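Side-chain contacts in hemolysin-related protein (PDB 6MLT), which is a secreted, metal-binding protein of the Vibrio cholerae biofilm matrix, with a beta-propeller and a beta-prism lectin domain, and probably mediates biofilm adhesion by binding carbohydrate: residues 444-449 with 453-458; 253-258 with 262-267. One frame throughout, in Å; residues are numbered along the deposited sequence.

Following the chain from its N terminus, interaction 2 comes first: a short turn closes the hairpin of strands 252-256 and 262-266, the outer half of a four-stranded sheet whose first strands are 224-227 and 236-241. The chain then lays down strand 277-279, leaves through the beta-prism lectin region, and returns as strand 443-448, which interaction 1 pairs with 452-457 across another short turn. The two contacts are thus in series, neither nested nor crossed, and belong to neighbouring four-stranded sheets of the propeller. They touch where I253 packs on Y447, and again at A458.

Interaction 1 (444-449 with 453-458); sequences GIVYAG and VDMYDA
Strands 444-448 and 453-457 are the two middle strands of a four-stranded antiparallel propeller sheet, joined as a beta hairpin. Two hydrogen-bonded pairs fix the register. I445 N donates a hydrogen bond to Y456 O at 2.8 Å, and Y456 N answers to I445 O; Y447 and D454 exchange the second pair, with D454 N 2.9 Å from Y447 O. On the face of V446, A448, V453 and M455 these side chains make apolar contacts. V446 CG2 and V453 CG1 meet at 3.5 Å, both branches anti to their own backbone N, while V453 CG2 rests on the A448 methyl. M455 bends at chi2 (74°) and chi3 (70°), which folds its CE back over V446 CB, at 3.7 Å. W464 of the adjacent strand also packs on V446, V453 and M455.

The other face holds I445, Y447, D454 and Y456. The two tyrosine side chains are set obliquely, touching CE1 to CE1 at 3.9 Å, with Y456 CE1 near the plane of the Y447 ring at its edge. Their phenol oxygens converge on one water, which lies in the plane of the Y456 ring. That water is 2.6 Å from Y447 OH, to which it donates, and 2.6 Å from Y456 OH; it also donates to D454 OD2 at 2.7 Å. S465 OG and N271 ND2 hydrogen-bond D454 OD1 and OD2 respectively. Apolar side chains thus pack on one face, whereas on the other a single water joins two phenols and a carboxylate, giving buried polar groups partners where the sheet faces its neighbour.

Interaction 2 (253-258 with 262-267); sequences IAVLEH and VKWRVN
A classic beta bulge interrupts the hairpin of strands 252-256 and 262-266, at the outer edge of a four-stranded antiparallel propeller sheet. K263 and W264 both face V255, whose carbonyl oxygen takes two amides: K263 N at 2.8 Å and, weakly, W264 N at 3.4 Å. V255 N bonds W264 O in return. The register shifts by one residue here, so L256 pairs with V262, while I253 and V266 keep a regular hydrogen-bonded pair farther along.

V255 carries the side-chain contact. Its CG2 lies over one face of the W264 indole, displaced toward the rim and 3.3 Å from CZ2, a tight approach; its CB stands above the five-membered ring, 4.1 Å from the centroid and 18° off the normal, as a CH-pi contact. The indole is brought under V255 because W264 CG sits between backbone N and carbonyl carbon (chi1 55°).

The other branch, V255 CG1, runs alongside the extended K263 chain and touches its CD at 3.9 Å. E257, bent at chi2 (-71°), brings OE2 across the same chain to within 3.4 Å of K263 CB, while the charged ends stay apart. Beyond the tryptophan, I253 CG2 and V266 CB lie side by side. On the reverse face A254 CB meets R265 CB at 3.7 Å, the guanidinium leading off to a salt bridge with E252. The bulge sets K263 and W264 next to each other opposite V255, and both side chains reach A458 O, just past strand 452-457 of the neighbouring sheet: NE1 by the firmer hydrogen bond, which with V255 over the ring face limits the indole's freedom to turn, and NZ by a less certain one. This is consistent with A458 O linking the edge strand to the loop after 452-457.

Interaction 1 (444-449 with 453-458)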
loop_
_atom_site.group_PDB
_atom_site.type_symbol
_atom_site.label_atom_id
_atom_site.label_comp_id
_atom_site.label_asym_id
_atom_site.label_seq_id
_atom_site.Cartn_x
_atom_site.Cartn_y
_atom_site.Cartn_z
ATOM N N GLY A 444 -4.200 -8.523 6.075
ATOM C CA GLY A 444 -5.607 -8.507 6.407
ATOM C C GLY A 444 -6.319 -7.391 5.671
ATOM O O GLY A 444 -5.712 -6.399 5.252
ATOM N N ILE A 445 -7.624 -7.581 5.513
ATOM C CA ILE A 445 -8.527 -6.591 4.939
ATOM C C ILE A 445 -9.583 -6.293 5.992
ATOM O O ILE A 445 -10.295 -7.202 6.432
ATOM C CB ILE A 445 -9.186 -7.105 3.650
ATOM C CG1 ILE A 445 -8.129 -7.412 2.593
ATOM C CG2 ILE A 445 -10.190 -6.102 3.120
ATOM C CD1 ILE A 445 -8.570 -8.471 1.600
ATOM N N VAL A 446 -9.694 -5.033 6.394
ATOM C CA VAL A 446 -10.610 -4.660 7.465
ATOM C C VAL A 446 -11.518 -3.543 6.979
ATOM O O VAL A 446 -11.081 -2.644 6.250
ATOM C CB VAL A 446 -9.851 -4.251 8.746
ATOM C CG1 VAL A 446 -9.028 -2.991 8.521
ATOM C CG2 VAL A 446 -10.817 -4.078 9.915
ATOM N N TYR A 447 -12.787 -3.606 7.384
ATOM C CA TYR A 447 -13.754 -2.580 7.023
ATOM C C TYR A 447 -14.898 -2.581 8.024
ATOM O O TYR A 447 -15.144 -3.568 8.723
ATOM C CB TYR A 447 -14.298 -2.785 5.604
ATOM C CG TYR A 447 -15.345 -3.874 5.476
ATOM C CD1 TYR A 447 -14.977 -5.208 5.343
ATOM C CD2 TYR A 447 -16.696 -3.564 5.459
ATOM C CE1 TYR A 447 -15.931 -6.202 5.206
ATOM C CE2 TYR A 447 -17.656 -4.545 5.321
ATOM C CZ TYR A 447 -17.271 -5.862 5.195
ATOM O OH TYR A 447 -18.232 -6.839 5.058
ATOM N N ALA A 448 -15.599 -1.453 8.068
ATOM C CA ALA A 448 -16.762 -1.279 8.924
ATOM C C ALA A 448 -18.034 -1.359 8.090
ATOM O O ALA A 448 -18.125 -0.739 7.026
ATOM C CB ALA A 448 -16.702 0.059 9.656
ATOM N N GLY A 449 -19.008 -2.125 8.578
ATOM C CA GLY A 449 -20.329 -2.174 8.000
ATOM C C GLY A 449 -21.334 -1.421 8.845
ATOM O O GLY A 449 -20.979 -0.576 9.674
ATOM N N VAL A 453 -17.125 -4.001 12.687
ATOM C CA VAL A 453 -15.851 -3.947 11.978
ATOM C C VAL A 453 -15.354 -5.378 11.828
ATOM O O VAL A 453 -15.175 -6.086 12.826
ATOM C CB VAL A 453 -14.827 -3.079 12.725
ATOM C CG1 VAL A 453 -13.458 -3.124 12.031
ATOM C CG2 VAL A 453 -15.322 -1.643 12.847
ATOM N N ASP A 454 -15.119 -5.803 10.587
ATOM C CA ASP A 454 -14.737 -7.172 10.271
ATOM C C ASP A 454 -13.360 -7.207 9.622
ATOM O O ASP A 454 -13.059 -6.404 8.736
ATOM C CB ASP A 454 -15.759 -7.826 9.330
ATOM C CG ASP A 454 -17.106 -8.049 9.999
ATOM O OD1 ASP A 454 -17.176 -7.879 11.232
ATOM O OD2 ASP A 454 -18.090 -8.380 9.298
ATOM N N MET A 455 -12.544 -8.165 10.057
ATOM C CA MET A 455 -11.209 -8.400 9.523
ATOM C C MET A 455 -11.211 -9.709 8.748
ATOM O O MET A 455 -11.664 -10.739 9.264
ATOM C CB MET A 455 -10.181 -8.468 10.653
ATOM C CG MET A 455 -8.770 -8.874 10.222
ATOM S SD MET A 455 -7.907 -7.554 9.359
ATOM C CE MET A 455 -7.647 -6.402 10.707
ATOM N N TYR A 456 -10.698 -9.666 7.522
ATOM C CA TYR A 456 -10.577 -10.831 6.657
ATOM C C TYR A 456 -9.111 -11.104 6.334
ATOM O O TYR A 456 -8.307 -10.176 6.213
ATOM C CB TYR A 456 -11.353 -10.617 5.351
ATOM C CG TYR A 456 -12.847 -10.752 5.524
ATOM C CD1 TYR A 456 -13.610 -9.696 6.001
ATOM C CD2 TYR A 456 -13.492 -11.947 5.241
ATOM C CE1 TYR A 456 -14.972 -9.823 6.172
ATOM C CE2 TYR A 456 -14.859 -12.081 5.410
ATOM C CZ TYR A 456 -15.589 -11.021 5.880
ATOM O OH TYR A 456 -16.951 -11.137 6.055
ATOM N N ASP A 457 -8.764 -12.383 6.171
ATOM C CA ASP A 457 -7.435 -12.707 5.671
ATOM C C ASP A 457 -7.427 -12.648 4.139
ATOM O O ASP A 457 -8.444 -12.374 3.489
ATOM C CB ASP A 457 -6.959 -14.059 6.217
ATOM C CG ASP A 457 -7.712 -15.250 5.643
ATOM O OD1 ASP A 457 -8.433 -15.122 4.632
ATOM O OD2 ASP A 457 -7.567 -16.343 6.229
ATOM N N ALA A 458 -6.256 -12.889 3.546
ATOM C CA ALA A 458 -6.107 -12.724 2.102
ATOM C C ALA A 458 -6.983 -13.685 1.304
ATOM O O ALA A 458 -7.279 -13.407 0.134
ATOM C CB ALA A 458 -4.642 -12.909 1.704
HETATM O O HOH W 1 -18.230 -8.966 6.624
#

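Interaction 2 (253-258 with 262-267)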
loop_
_atom_site.group_PDB
_atom_site.type_symbol
_atom_site.label_atom_id
_atom_site.label_comp_id
_atom_site.label_asym_id
_atom_site.label_seq_id
_atom_site.Cartn_x
_atom_site.Cartn_y
_atom_site.Cartn_z
ATOM N N ILE A 253 -18.173 -7.088 -0.112
ATOM C CA ILE A 253 -16.748 -6.807 -0.197
ATOM C C ILE A 253 -16.152 -7.868 -1.107
ATOM O O ILE A 253 -16.548 -9.039 -1.047
ATOM C CB ILE A 253 -16.059 -6.814 1.182
ATOM C CG1 ILE A 253 -14.573 -6.502 1.011
ATOM C CG2 ILE A 253 -16.245 -8.161 1.872
ATOM C CD1 ILE A 253 -13.987 -5.697 2.125
ATOM N N ALA A 254 -15.229 -7.464 -1.971
ATOM C CA ALA A 254 -14.701 -8.398 -2.950
ATOM C C ALA A 254 -13.238 -8.089 -3.215
ATOM O O ALA A 254 -12.791 -6.946 -3.093
ATOM C CB ALA A 254 -15.497 -8.353 -4.259
ATOM N N VAL A 255 -12.499 -9.132 -3.563
ATOM C CA VAL A 255 -11.124 -9.009 -4.029
ATOM C C VAL A 255 -11.106 -9.435 -5.484
ATOM O O VAL A 255 -11.515 -10.556 -5.819
ATOM C CB VAL A 255 -10.157 -9.855 -3.193
ATOM C CG1 VAL A 255 -8.746 -9.762 -3.760
ATOM C CG2 VAL A 255 -10.181 -9.403 -1.740
ATOM N N LEU A 256 -10.627 -8.548 -6.342
ATOM C CA LEU A 256 -10.544 -8.793 -7.770
ATOM C C LEU A 256 -9.087 -8.947 -8.181
ATOM O O LEU A 256 -8.195 -8.312 -7.612
ATOM C CB LEU A 256 -11.168 -7.645 -8.560
ATOM C CG LEU A 256 -12.562 -7.202 -8.122
ATOM C CD1 LEU A 256 -13.009 -6.017 -8.947
ATOM C CD2 LEU A 256 -13.542 -8.351 -8.242
ATOM N N GLU A 257 -8.858 -9.806 -9.169
ATOM C CA GLU A 257 -7.563 -9.915 -9.815
ATOM C C GLU A 257 -7.370 -8.743 -10.777
ATOM O O GLU A 257 -8.299 -7.987 -11.073
ATOM C CB GLU A 257 -7.452 -11.242 -10.562
ATOM C CG GLU A 257 -7.794 -12.477 -9.727
ATOM C CD GLU A 257 -6.747 -12.797 -8.672
ATOM O OE1 GLU A 257 -5.688 -12.136 -8.657
ATOM O OE2 GLU A 257 -6.981 -13.719 -7.859
ATOM N N HIS A 258 -6.145 -8.607 -11.288
ATOM C CA HIS A 258 -5.813 -7.467 -12.138
ATOM C C HIS A 258 -6.647 -7.428 -13.414
ATOM O O HIS A 258 -6.787 -6.356 -14.014
ATOM C CB HIS A 258 -4.328 -7.499 -12.499
ATOM C CG HIS A 258 -3.969 -8.593 -13.455
ATOM N ND1 HIS A 258 -3.826 -9.908 -13.064
ATOM C CD2 HIS A 258 -3.742 -8.569 -14.789
ATOM C CE1 HIS A 258 -3.521 -10.646 -14.117
ATOM N NE2 HIS A 258 -3.465 -9.858 -15.177
ATOM N N VAL A 262 -13.008 -12.393 -10.246
ATOM C CA VAL A 262 -13.223 -12.400 -8.801
ATOM C C VAL A 262 -12.293 -13.424 -8.167
ATOM O O VAL A 262 -12.319 -14.603 -8.526
ATOM C CB VAL A 262 -14.686 -12.715 -8.456
ATOM C CG1 VAL A 262 -14.865 -12.866 -6.939
ATOM C CG2 VAL A 262 -15.604 -11.629 -8.993
ATOM N N LYS A 263 -11.486 -12.982 -7.205
ATOM C CA LYS A 263 -10.765 -13.920 -6.353
ATOM C C LYS A 263 -11.700 -14.492 -5.295
ATOM O O LYS A 263 -11.841 -15.710 -5.168
ATOM C CB LYS A 263 -9.569 -13.230 -5.694
ATOM C CG LYS A 263 -8.704 -14.183 -4.881
ATOM C CD LYS A 263 -7.601 -13.462 -4.129
ATOM C CE LYS A 263 -6.903 -14.413 -3.164
ATOM N NZ LYS A 263 -5.676 -13.823 -2.579
ATOM N N TRP A 264 -12.336 -13.620 -4.518
ATOM C CA TRP A 264 -13.418 -14.023 -3.632
ATOM C C TRP A 264 -14.281 -12.801 -3.346
ATOM O O TRP A 264 -13.853 -11.657 -3.530
ATOM C CB TRP A 264 -12.902 -14.645 -2.326
ATOM C CG TRP A 264 -11.940 -13.796 -1.541
ATOM C CD1 TRP A 264 -10.579 -13.852 -1.590
ATOM C CD2 TRP A 264 -12.265 -12.784 -0.568
ATOM N NE1 TRP A 264 -10.034 -12.930 -0.721
ATOM C CE2 TRP A 264 -11.049 -12.264 -0.083
ATOM C CE3 TRP A 264 -13.464 -12.269 -0.067
ATOM C CZ2 TRP A 264 -10.998 -11.254 0.882
ATOM C CZ3 TRP A 264 -13.411 -11.264 0.888
ATOM C CH2 TRP A 264 -12.188 -10.770 1.353
ATOM N N ARG A 265 -15.513 -13.063 -2.917
ATOM C CA ARG A 265 -16.428 -11.997 -2.540
ATOM C C ARG A 265 -17.317 -12.493 -1.410
ATOM O O ARG A 265 -17.538 -13.696 -1.253
ATOM C CB ARG A 265 -17.282 -11.530 -3.725
ATOM C CG ARG A 265 -18.293 -12.548 -4.211
ATOM C CD ARG A 265 -19.095 -12.034 -5.402
ATOM N NE ARG A 265 -20.065 -10.998 -5.040
ATOM C CZ ARG A 265 -21.234 -11.233 -4.447
ATOM N NH1 ARG A 265 -21.588 -12.469 -4.119
ATOM N NH2 ARG A 265 -22.054 -10.230 -4.175
ATOM N N VAL A 266 -17.813 -11.549 -0.620
ATOM C CA VAL A 266 -18.663 -11.846 0.524
ATOM C C VAL A 266 -19.841 -10.884 0.517
ATOM O O VAL A 266 -19.656 -9.667 0.428
ATOM C CB VAL A 266 -17.889 -11.735 1.852
ATOM C CG1 VAL A 266 -18.838 -11.847 3.046
ATOM C CG2 VAL A 266 -16.813 -12.828 1.934
ATOM N N ASN A 267 -21.049 -11.430 0.604
ATOM C CA ASN A 267 -22.229 -10.673 0.991
ATOM C C ASN A 267 -22.601 -11.154 2.383
ATOM O O ASN A 267 -22.789 -12.357 2.591
ATOM C CB ASN A 267 -23.388 -10.877 0.018
ATOM C CG ASN A 267 -24.694 -10.347 0.566
ATOM O OD1 ASN A 267 -25.550 -11.113 1.002
ATOM N ND2 ASN A 267 -24.830 -9.027 0.599
#